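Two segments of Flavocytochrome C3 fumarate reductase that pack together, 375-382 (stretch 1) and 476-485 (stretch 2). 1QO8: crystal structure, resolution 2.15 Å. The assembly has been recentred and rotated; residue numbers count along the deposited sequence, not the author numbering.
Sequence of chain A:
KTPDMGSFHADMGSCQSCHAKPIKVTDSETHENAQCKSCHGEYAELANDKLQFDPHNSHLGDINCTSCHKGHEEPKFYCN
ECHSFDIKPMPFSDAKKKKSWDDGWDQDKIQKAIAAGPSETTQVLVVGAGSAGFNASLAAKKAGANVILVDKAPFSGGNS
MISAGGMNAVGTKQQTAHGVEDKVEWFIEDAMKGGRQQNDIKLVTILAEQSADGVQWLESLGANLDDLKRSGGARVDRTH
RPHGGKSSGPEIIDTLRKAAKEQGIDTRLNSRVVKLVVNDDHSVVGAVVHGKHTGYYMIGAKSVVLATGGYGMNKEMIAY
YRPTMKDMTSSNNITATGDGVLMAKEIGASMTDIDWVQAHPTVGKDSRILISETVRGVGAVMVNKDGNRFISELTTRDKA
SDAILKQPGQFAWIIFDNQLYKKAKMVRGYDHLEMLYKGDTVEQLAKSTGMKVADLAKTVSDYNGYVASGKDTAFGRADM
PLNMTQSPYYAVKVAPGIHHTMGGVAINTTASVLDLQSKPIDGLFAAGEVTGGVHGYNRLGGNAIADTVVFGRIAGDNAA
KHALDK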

# COMPACT_ATOMS: atom_id res chain seq x y z
N VAL A 375 12.95 -13.50 -28.83
CA VAL A 375 14.34 -13.33 -29.21
C VAL A 375 15.20 -14.48 -28.62
O VAL A 375 16.01 -15.03 -29.39
N ARG A 376 15.06 -14.79 -27.35
CA ARG A 376 15.65 -15.94 -26.70
C ARG A 376 15.02 -17.25 -27.24
O ARG A 376 15.76 -18.14 -27.65
N GLY A 377 13.73 -17.33 -27.48
CA GLY A 377 13.04 -18.54 -27.97
C GLY A 377 13.65 -19.05 -29.27
O GLY A 377 13.93 -20.24 -29.52
N VAL A 378 14.12 -18.12 -30.13
CA VAL A 378 14.54 -18.46 -31.47
C VAL A 378 16.03 -18.52 -31.49
O VAL A 378 16.67 -18.76 -32.54
N GLY A 379 16.75 -18.38 -30.33
CA GLY A 379 18.15 -18.69 -30.31
C GLY A 379 19.12 -17.86 -29.52
O GLY A 379 20.29 -18.19 -29.41
N ALA A 380 18.69 -16.60 -29.13
CA ALA A 380 19.72 -15.70 -28.65
C ALA A 380 20.18 -16.20 -27.26
O ALA A 380 19.46 -16.86 -26.57
N VAL A 381 21.34 -15.76 -26.90
CA VAL A 381 22.02 -15.94 -25.66
C VAL A 381 21.88 -14.66 -24.78
O VAL A 381 21.80 -13.59 -25.37
N MET A 382 21.91 -14.85 -23.45
CA MET A 382 21.88 -13.74 -22.52
C MET A 382 23.10 -13.81 -21.62
O MET A 382 23.34 -14.84 -21.01
N GLY A 476 21.60 -25.83 -18.49
CA GLY A 476 20.40 -26.66 -18.68
C GLY A 476 19.51 -26.16 -19.80
O GLY A 476 18.39 -26.68 -19.90
N ARG A 477 19.89 -25.13 -20.60
CA ARG A 477 18.87 -24.76 -21.65
C ARG A 477 18.54 -26.01 -22.46
O ARG A 477 19.53 -26.53 -23.00
N ALA A 478 17.35 -26.48 -22.68
CA ALA A 478 17.02 -27.68 -23.41
C ALA A 478 17.11 -27.59 -24.94
O ALA A 478 17.21 -28.61 -25.67
N ASP A 479 16.99 -26.36 -25.45
CA ASP A 479 16.87 -26.21 -26.91
C ASP A 479 17.77 -25.06 -27.31
O ASP A 479 17.59 -23.87 -26.93
N MET A 480 18.83 -25.40 -28.07
CA MET A 480 19.83 -24.50 -28.57
C MET A 480 19.95 -24.46 -30.09
O MET A 480 20.72 -25.11 -30.78
N PRO A 481 19.21 -23.50 -30.73
CA PRO A 481 18.93 -23.68 -32.15
C PRO A 481 20.00 -23.00 -32.91
O PRO A 481 20.04 -23.27 -34.10
N LEU A 482 20.94 -22.26 -32.38
CA LEU A 482 21.81 -21.53 -33.30
C LEU A 482 22.98 -21.28 -32.41
O LEU A 482 22.79 -20.95 -31.25
N ASN A 483 24.15 -21.28 -32.95
CA ASN A 483 25.38 -20.90 -32.34
C ASN A 483 25.70 -19.48 -32.81
O ASN A 483 24.91 -18.90 -33.55
N MET A 484 26.87 -19.01 -32.52
CA MET A 484 27.34 -17.68 -32.82
C MET A 484 28.68 -17.89 -33.55
O MET A 484 29.74 -17.96 -32.92
N THR A 485 28.60 -18.01 -34.86
CA THR A 485 29.75 -18.21 -35.73
C THR A 485 29.62 -17.36 -36.97
O THR A 485 30.64 -17.29 -37.67

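Packing of the irregular segment 476-485 against the end of a helix and the start of a strand in 375-382 of the fumarate reductase. Gly476 makes no contact, and the interface opens with Arg477, whose CA-to-CB bond points toward stretch 1. Its chi1, chi2 and chi3 are all t, so the chain is fully extended and delivers the guanidinium to one carbonyl of the last helical turn, Arg376 O, and one just past the turn, Ala380 O. Arg477 NH1 donates to Ala380 O at 2.8 Å, nearly straight at 170°; Arg477 NH2 donates to Arg376 O at 2.9 Å, a weak bond bent to 127°. Arg376 O also accepts a bond from Gly379 N at 2.9 Å within the Schellman turn, so Arg477 and Gly379 N share this acceptor. Arg477 NE turns back to its own stretch, donating to Asp479 O at 2.8 Å. Ala478 stays out of reach. Asp479 (chi1 t) leaves its backbone sideways, but its carboxylate comes nearer: water 2 donates to both Asp479 OD2 (2.6 Å) and Gly377 O (2.9 Å). Water 1 accepts from Arg477 NH2 at 2.7 Å and lies 2.7 Å from Gly377 O. Met480 (chi1 m) points away. Pro481, C-gamma endo, points toward the turn, its CG 4.2 Å from Val378 O and 4.3 Å from Gly379 CA. Leu482 (m, t) also points in, bringing CD1 to 3.6 Å from Val378 O. Gly379, at phi 142°, has no side chain; an ideal CB there would lie 3.2 Å from Leu482 CD1 and would jam against the preceding carbonyl. Water 3 bridges the backbones, donating to Gly379 O (2.7 Å) and Leu482 O (2.6 Å). Asn483 points away. Met484 (m, t, p) points toward stretch 1 and places SD 4.2 Å from CG2 of Val381 (chi1 t), an apolar contact; Thr485 is out of reach.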

# COMPACT_ATOMS: atom_id res chain seq x y z
CB VAL A 375 15.00 -11.99 -28.95
CG1 VAL A 375 16.41 -11.87 -29.53
CG2 VAL A 375 14.14 -10.86 -29.61
CB ARG A 376 15.56 -15.82 -25.18
CG ARG A 376 16.30 -14.59 -24.63
CD ARG A 376 16.01 -14.45 -23.13
NE ARG A 376 14.73 -13.73 -22.90
CZ ARG A 376 13.78 -14.09 -22.09
NH1 ARG A 376 13.95 -15.26 -21.46
NH2 ARG A 376 12.68 -13.50 -21.72
CB VAL A 378 13.87 -17.56 -32.56
CG1 VAL A 378 14.32 -17.97 -33.97
CG2 VAL A 378 12.36 -17.53 -32.59
CB ALA A 380 19.15 -14.29 -28.50
CB VAL A 381 23.50 -16.16 -26.00
CG1 VAL A 381 24.45 -16.20 -24.80
CG2 VAL A 381 23.63 -17.48 -26.78
CB MET A 382 20.57 -13.73 -21.71
CG MET A 382 20.41 -12.42 -20.89
SD MET A 382 18.74 -12.33 -20.19
CE MET A 382 18.63 -13.83 -19.23
CB ARG A 477 19.62 -23.76 -22.55
CG ARG A 477 18.68 -23.22 -23.65
CD ARG A 477 19.55 -22.15 -24.41
NE ARG A 477 18.62 -21.69 -25.46
CZ ARG A 477 18.60 -20.48 -26.02
NH1 ARG A 477 19.53 -19.56 -25.68
NH2 ARG A 477 17.64 -20.26 -26.93
CB ALA A 478 15.55 -28.06 -23.07
CB ASP A 479 15.40 -26.08 -27.33
CG ASP A 479 15.36 -25.43 -28.73
OD1 ASP A 479 16.12 -25.80 -29.66
OD2 ASP A 479 14.54 -24.49 -28.92
CB MET A 480 21.17 -24.70 -27.87
CG MET A 480 20.98 -24.85 -26.30
SD MET A 480 22.62 -25.25 -25.68
CE MET A 480 22.22 -27.03 -25.45
CB PRO A 481 17.55 -23.24 -32.49
CG PRO A 481 17.01 -22.72 -31.18
CD PRO A 481 17.92 -23.04 -30.04
CB LEU A 482 21.19 -20.08 -33.60
CG LEU A 482 19.98 -19.96 -34.52
CD1 LEU A 482 19.48 -18.48 -34.82
CD2 LEU A 482 20.29 -20.58 -35.89
CB ASN A 483 26.40 -21.83 -33.07
CG ASN A 483 26.25 -21.37 -34.53
OD1 ASN A 483 25.14 -21.37 -35.09
ND2 ASN A 483 27.14 -20.94 -35.33
CB MET A 484 27.47 -16.88 -31.51
CG MET A 484 26.07 -16.51 -30.96
SD MET A 484 26.14 -15.50 -29.45
CE MET A 484 26.92 -14.07 -30.11
CB THR A 485 29.75 -19.68 -36.26
OG1 THR A 485 28.44 -19.92 -36.77
CG2 THR A 485 30.02 -20.70 -35.19
O HOH W 1 15.61 -21.69 -27.98
O HOH W 2 13.77 -22.84 -30.75
O HOH W 3 20.90 -20.85 -29.54
O HOH W 4 22.65 -17.85 -30.68